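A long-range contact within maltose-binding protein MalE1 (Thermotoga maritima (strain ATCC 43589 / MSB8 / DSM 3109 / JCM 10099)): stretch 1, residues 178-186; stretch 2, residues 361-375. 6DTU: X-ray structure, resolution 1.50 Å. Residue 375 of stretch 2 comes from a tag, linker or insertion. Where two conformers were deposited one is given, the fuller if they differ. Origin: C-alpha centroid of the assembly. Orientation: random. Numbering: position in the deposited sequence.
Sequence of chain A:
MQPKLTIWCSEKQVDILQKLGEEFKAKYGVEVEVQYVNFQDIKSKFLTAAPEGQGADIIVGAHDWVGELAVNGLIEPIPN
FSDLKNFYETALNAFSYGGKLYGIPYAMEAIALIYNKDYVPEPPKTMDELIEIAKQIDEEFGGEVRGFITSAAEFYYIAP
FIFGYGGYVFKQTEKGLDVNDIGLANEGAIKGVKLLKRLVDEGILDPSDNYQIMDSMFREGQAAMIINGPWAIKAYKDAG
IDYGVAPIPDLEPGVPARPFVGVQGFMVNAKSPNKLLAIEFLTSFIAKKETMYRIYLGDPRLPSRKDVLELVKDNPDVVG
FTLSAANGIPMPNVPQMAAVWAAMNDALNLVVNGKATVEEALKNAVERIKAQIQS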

# COMPACT_ATOMS: atom_id res chain seq x y z
N ASP A 178 -12.87 8.27 -15.18
CA ASP A 178 -14.33 8.29 -15.33
C ASP A 178 -14.90 7.44 -14.20
O ASP A 178 -14.97 6.22 -14.32
CB ASP A 178 -14.75 7.74 -16.69
CG ASP A 178 -16.27 7.86 -16.93
OD1 ASP A 178 -17.01 8.24 -16.00
OD2 ASP A 178 -16.73 7.53 -18.05
N VAL A 179 -15.36 8.09 -13.14
CA VAL A 179 -15.89 7.35 -12.00
C VAL A 179 -17.21 6.68 -12.32
O VAL A 179 -17.68 5.84 -11.52
CB VAL A 179 -15.99 8.15 -10.68
CG1 VAL A 179 -14.61 8.66 -10.24
CG2 VAL A 179 -17.00 9.26 -10.78
N ASN A 180 -17.84 7.02 -13.44
CA ASN A 180 -19.06 6.35 -13.86
C ASN A 180 -18.80 5.14 -14.73
O ASN A 180 -19.75 4.45 -15.12
CB ASN A 180 -19.99 7.33 -14.58
CG ASN A 180 -20.66 8.29 -13.62
OD1 ASN A 180 -20.06 9.26 -13.18
ND2 ASN A 180 -21.91 8.01 -13.30
N ASP A 181 -17.54 4.84 -15.02
CA ASP A 181 -17.15 3.70 -15.84
C ASP A 181 -16.26 2.82 -14.97
O ASP A 181 -15.05 3.06 -14.87
CB ASP A 181 -16.47 4.17 -17.12
CG ASP A 181 -16.06 3.02 -18.04
OD1 ASP A 181 -15.97 1.86 -17.59
OD2 ASP A 181 -15.81 3.29 -19.22
N ILE A 182 -16.85 1.81 -14.36
CA ILE A 182 -16.16 0.94 -13.42
C ILE A 182 -15.84 -0.38 -14.12
O ILE A 182 -16.71 -0.96 -14.77
CB ILE A 182 -16.99 0.74 -12.15
CG1 ILE A 182 -17.21 2.08 -11.45
CG2 ILE A 182 -16.31 -0.23 -11.19
CD1 ILE A 182 -18.10 1.97 -10.23
N GLY A 183 -14.60 -0.86 -13.99
CA GLY A 183 -14.21 -2.06 -14.71
C GLY A 183 -13.86 -3.26 -13.85
O GLY A 183 -13.13 -4.17 -14.26
N LEU A 184 -14.41 -3.30 -12.64
CA LEU A 184 -14.09 -4.36 -11.71
C LEU A 184 -14.96 -5.60 -11.88
O LEU A 184 -14.87 -6.52 -11.07
CB LEU A 184 -14.18 -3.83 -10.27
CG LEU A 184 -13.17 -2.72 -10.01
CD1 LEU A 184 -13.46 -2.10 -8.66
CD2 LEU A 184 -11.75 -3.26 -10.04
N ALA A 185 -15.84 -5.61 -12.89
CA ALA A 185 -16.58 -6.81 -13.26
C ALA A 185 -16.56 -7.03 -14.76
O ALA A 185 -17.45 -7.72 -15.29
CB ALA A 185 -18.02 -6.78 -12.74
N ASN A 186 -15.59 -6.46 -15.47
CA ASN A 186 -15.45 -6.76 -16.89
C ASN A 186 -14.81 -8.14 -17.05
O ASN A 186 -14.49 -8.82 -16.08
CB ASN A 186 -14.76 -5.61 -17.64
CG ASN A 186 -13.28 -5.46 -17.31
OD1 ASN A 186 -12.64 -6.34 -16.71
ND2 ASN A 186 -12.72 -4.33 -17.72
N ALA A 361 -20.39 -12.33 -7.93
CA ALA A 361 -19.81 -11.57 -6.83
C ALA A 361 -19.33 -10.22 -7.32
O ALA A 361 -19.55 -9.19 -6.67
CB ALA A 361 -18.68 -12.36 -6.18
N LEU A 362 -18.63 -10.21 -8.46
CA LEU A 362 -18.09 -8.95 -8.99
C LEU A 362 -19.21 -8.06 -9.51
O LEU A 362 -19.18 -6.84 -9.29
CB LEU A 362 -17.07 -9.23 -10.09
CG LEU A 362 -15.77 -9.94 -9.67
CD1 LEU A 362 -14.86 -10.18 -10.86
CD2 LEU A 362 -15.04 -9.13 -8.59
N LYS A 363 -20.22 -8.65 -10.16
CA LYS A 363 -21.34 -7.87 -10.66
C LYS A 363 -22.01 -7.12 -9.52
O LYS A 363 -22.27 -5.91 -9.62
CB LYS A 363 -22.33 -8.79 -11.36
CG LYS A 363 -23.55 -8.10 -11.95
CD LYS A 363 -24.38 -9.09 -12.76
CE LYS A 363 -25.79 -8.60 -12.97
NZ LYS A 363 -26.76 -9.71 -12.80
N ASN A 364 -22.29 -7.82 -8.42
CA ASN A 364 -22.92 -7.18 -7.27
C ASN A 364 -21.99 -6.14 -6.66
O ASN A 364 -22.46 -5.09 -6.20
CB ASN A 364 -23.35 -8.23 -6.24
CG ASN A 364 -24.50 -9.08 -6.74
OD1 ASN A 364 -25.11 -8.77 -7.76
ND2 ASN A 364 -24.81 -10.14 -6.01
N ALA A 365 -20.68 -6.41 -6.64
CA ALA A 365 -19.74 -5.42 -6.11
C ALA A 365 -19.81 -4.11 -6.87
O ALA A 365 -19.86 -3.03 -6.27
CB ALA A 365 -18.30 -5.97 -6.12
N VAL A 366 -19.83 -4.17 -8.20
CA VAL A 366 -19.88 -2.96 -9.01
C VAL A 366 -21.20 -2.22 -8.82
O VAL A 366 -21.23 -0.98 -8.76
CB VAL A 366 -19.55 -3.28 -10.48
CG1 VAL A 366 -19.85 -2.11 -11.38
CG2 VAL A 366 -18.08 -3.69 -10.62
N GLU A 367 -22.33 -2.94 -8.71
CA GLU A 367 -23.58 -2.26 -8.42
C GLU A 367 -23.54 -1.58 -7.06
O GLU A 367 -24.10 -0.49 -6.88
CB GLU A 367 -24.76 -3.24 -8.47
CG GLU A 367 -24.79 -4.13 -9.70
CD GLU A 367 -26.10 -4.91 -9.85
OE1 GLU A 367 -26.52 -5.15 -11.00
OE2 GLU A 367 -26.69 -5.30 -8.82
N ARG A 368 -22.87 -2.20 -6.10
CA ARG A 368 -22.73 -1.57 -4.79
C ARG A 368 -21.87 -0.32 -4.87
O ARG A 368 -22.25 0.72 -4.34
CB ARG A 368 -22.16 -2.58 -3.78
CG ARG A 368 -21.87 -1.99 -2.42
CD ARG A 368 -21.33 -3.05 -1.47
NE ARG A 368 -20.61 -2.46 -0.34
CZ ARG A 368 -20.08 -3.17 0.64
NH1 ARG A 368 -20.20 -4.49 0.63
NH2 ARG A 368 -19.43 -2.57 1.63
N ILE A 369 -20.75 -0.39 -5.60
CA ILE A 369 -19.86 0.77 -5.71
C ILE A 369 -20.59 1.92 -6.40
O ILE A 369 -20.52 3.08 -5.95
CB ILE A 369 -18.60 0.38 -6.49
CG1 ILE A 369 -17.83 -0.70 -5.73
CG2 ILE A 369 -17.73 1.60 -6.72
CD1 ILE A 369 -16.71 -1.34 -6.55
N LYS A 370 -21.29 1.62 -7.49
CA LYS A 370 -21.99 2.65 -8.25
C LYS A 370 -23.07 3.32 -7.41
O LYS A 370 -23.18 4.55 -7.38
CB LYS A 370 -22.61 2.04 -9.51
CG LYS A 370 -21.60 1.57 -10.54
CD LYS A 370 -22.26 1.11 -11.83
CE LYS A 370 -22.67 2.30 -12.67
NZ LYS A 370 -21.48 3.07 -13.18
N ALA A 371 -23.86 2.52 -6.70
CA ALA A 371 -24.93 3.09 -5.89
C ALA A 371 -24.36 4.03 -4.84
O ALA A 371 -24.90 5.12 -4.59
CB ALA A 371 -25.77 1.98 -5.26
N GLN A 372 -23.24 3.65 -4.23
CA GLN A 372 -22.63 4.50 -3.22
C GLN A 372 -22.06 5.78 -3.84
O GLN A 372 -22.20 6.85 -3.25
CB GLN A 372 -21.62 3.69 -2.42
CG GLN A 372 -22.26 2.83 -1.28
CD GLN A 372 -23.25 1.73 -1.73
OE1 GLN A 372 -23.96 1.86 -2.72
NE2 GLN A 372 -23.31 0.65 -0.95
N ILE A 373 -21.45 5.69 -5.03
CA ILE A 373 -20.91 6.87 -5.71
C ILE A 373 -22.03 7.84 -6.08
O ILE A 373 -21.89 9.06 -5.94
CB ILE A 373 -20.09 6.44 -6.94
CG1 ILE A 373 -18.73 5.90 -6.52
CG2 ILE A 373 -19.91 7.61 -7.94
CD1 ILE A 373 -17.94 5.33 -7.65
N GLN A 374 -23.14 7.31 -6.57
CA GLN A 374 -24.28 8.11 -7.00
C GLN A 374 -25.07 8.67 -5.82
O GLN A 374 -25.83 9.62 -6.01
CB GLN A 374 -25.14 7.25 -7.91
CG GLN A 374 -24.42 6.97 -9.23
CD GLN A 374 -25.25 6.21 -10.24
OE1 GLN A 374 -24.91 6.14 -11.42
NE2 GLN A 374 -26.32 5.58 -9.77
N SER A 375 -24.85 8.10 -4.63
CA SER A 375 -25.29 8.56 -3.31
C SER A 375 -26.39 7.73 -2.68
O SER A 375 -26.21 7.22 -1.58
CB SER A 375 -25.60 10.07 -3.22
OG SER A 375 -24.39 10.80 -3.11
O HOH W 1 -23.53 5.19 -13.36
O HOH W 2 -19.80 1.28 -14.73

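No clear direct hydrogen bond joins these two stretches, although they bury 554 Å² between them; the polar links that can be assigned run through water. The strand around Ile182 lies against the helix that runs on to Gln374 in a nearly antiparallel sense, with 151° between their directions and a closest axis approach of 9.6 Å. That spacing leaves room for one layer of apolar side chains.

Ile182 is the centre of the layer. It has the largest covered area of any residue here, and its CA-to-CB bond points toward the helix. Its chi1 is m and its chi2 is t, which extends CD1 onto the helix surface. Ile182 CD1 lies 3.5 Å from Ile369 CG2 and 3.5 Å from Lys370 CG, so the aliphatic part of the lysine joins the apolar surface. Ile373 CD1 is a little farther from Ile182 CD1, at 4.2 Å. The other branch serves a different neighbour: Ile182 CG2 packs on Val366 CG2 at 3.9 Å. A branched side chain suits this place because it reaches successive turns of the helix.

The neighbours of Ile182, Asp181 and Gly183, make no contact with the helix. The CA-to-CB bond of Asp181 points away, and its OD1 is hydrogen-bonded elsewhere in the structure.

Beyond the strand, the chain comes closer to the helix. Ala185 CA and Leu362 CA are 5.0 Å apart. Ala185 CB points toward the helix and sits 3.7 Å from Leu362 CB, 3.7 Å from Val366 CG2 and 3.6 Å from Leu362 O. The single methyl group of alanine suits this close approach. Val366 CG2 also meets Leu184 CB at 3.9 Å, so one methyl contacts three residues of stretch 1. Leu184 is buried, and its CD1 reaches Ile369 CD1 at 3.9 Å. The carbonyl is left unpaired: Leu184 O lies 3.6 Å from Leu362 CD2 and has no polar partner in the model.

At the other end, a type I turn from Asp178 to Asp181 brings Val179 and Asn180 to the helix. The turn is closed by the backbone hydrogen bond from Asp181 N to Asp178 O, 3.0 Å. Asp178 OD1 also accepts from Asn180 N at 3.0 Å. Val179 packs loosely, with CG2 4.4 Å from Ile373 CG2.

The polar edge centres on Lys370. Its first two side-chain torsions are m and t, and the last two are both p. This bend carries Lys370 NZ to 2.9 Å from Asn180 O. Water 2 accepts from Ile182 N at 3.0 Å and from Lys370 NZ at 2.9 Å, tying the strand backbone to the helix. Water 1 donates to Gln374 OE1 at 2.6 Å and accepts from Asn180 ND2 at 3.3 Å. It also accepts weakly from Lys370 NZ, at 3.0 Å. Polar side chains suit this edge, where their ends meet ordered water; the length of Lys370 and Gln374 lets them reach it from the helix.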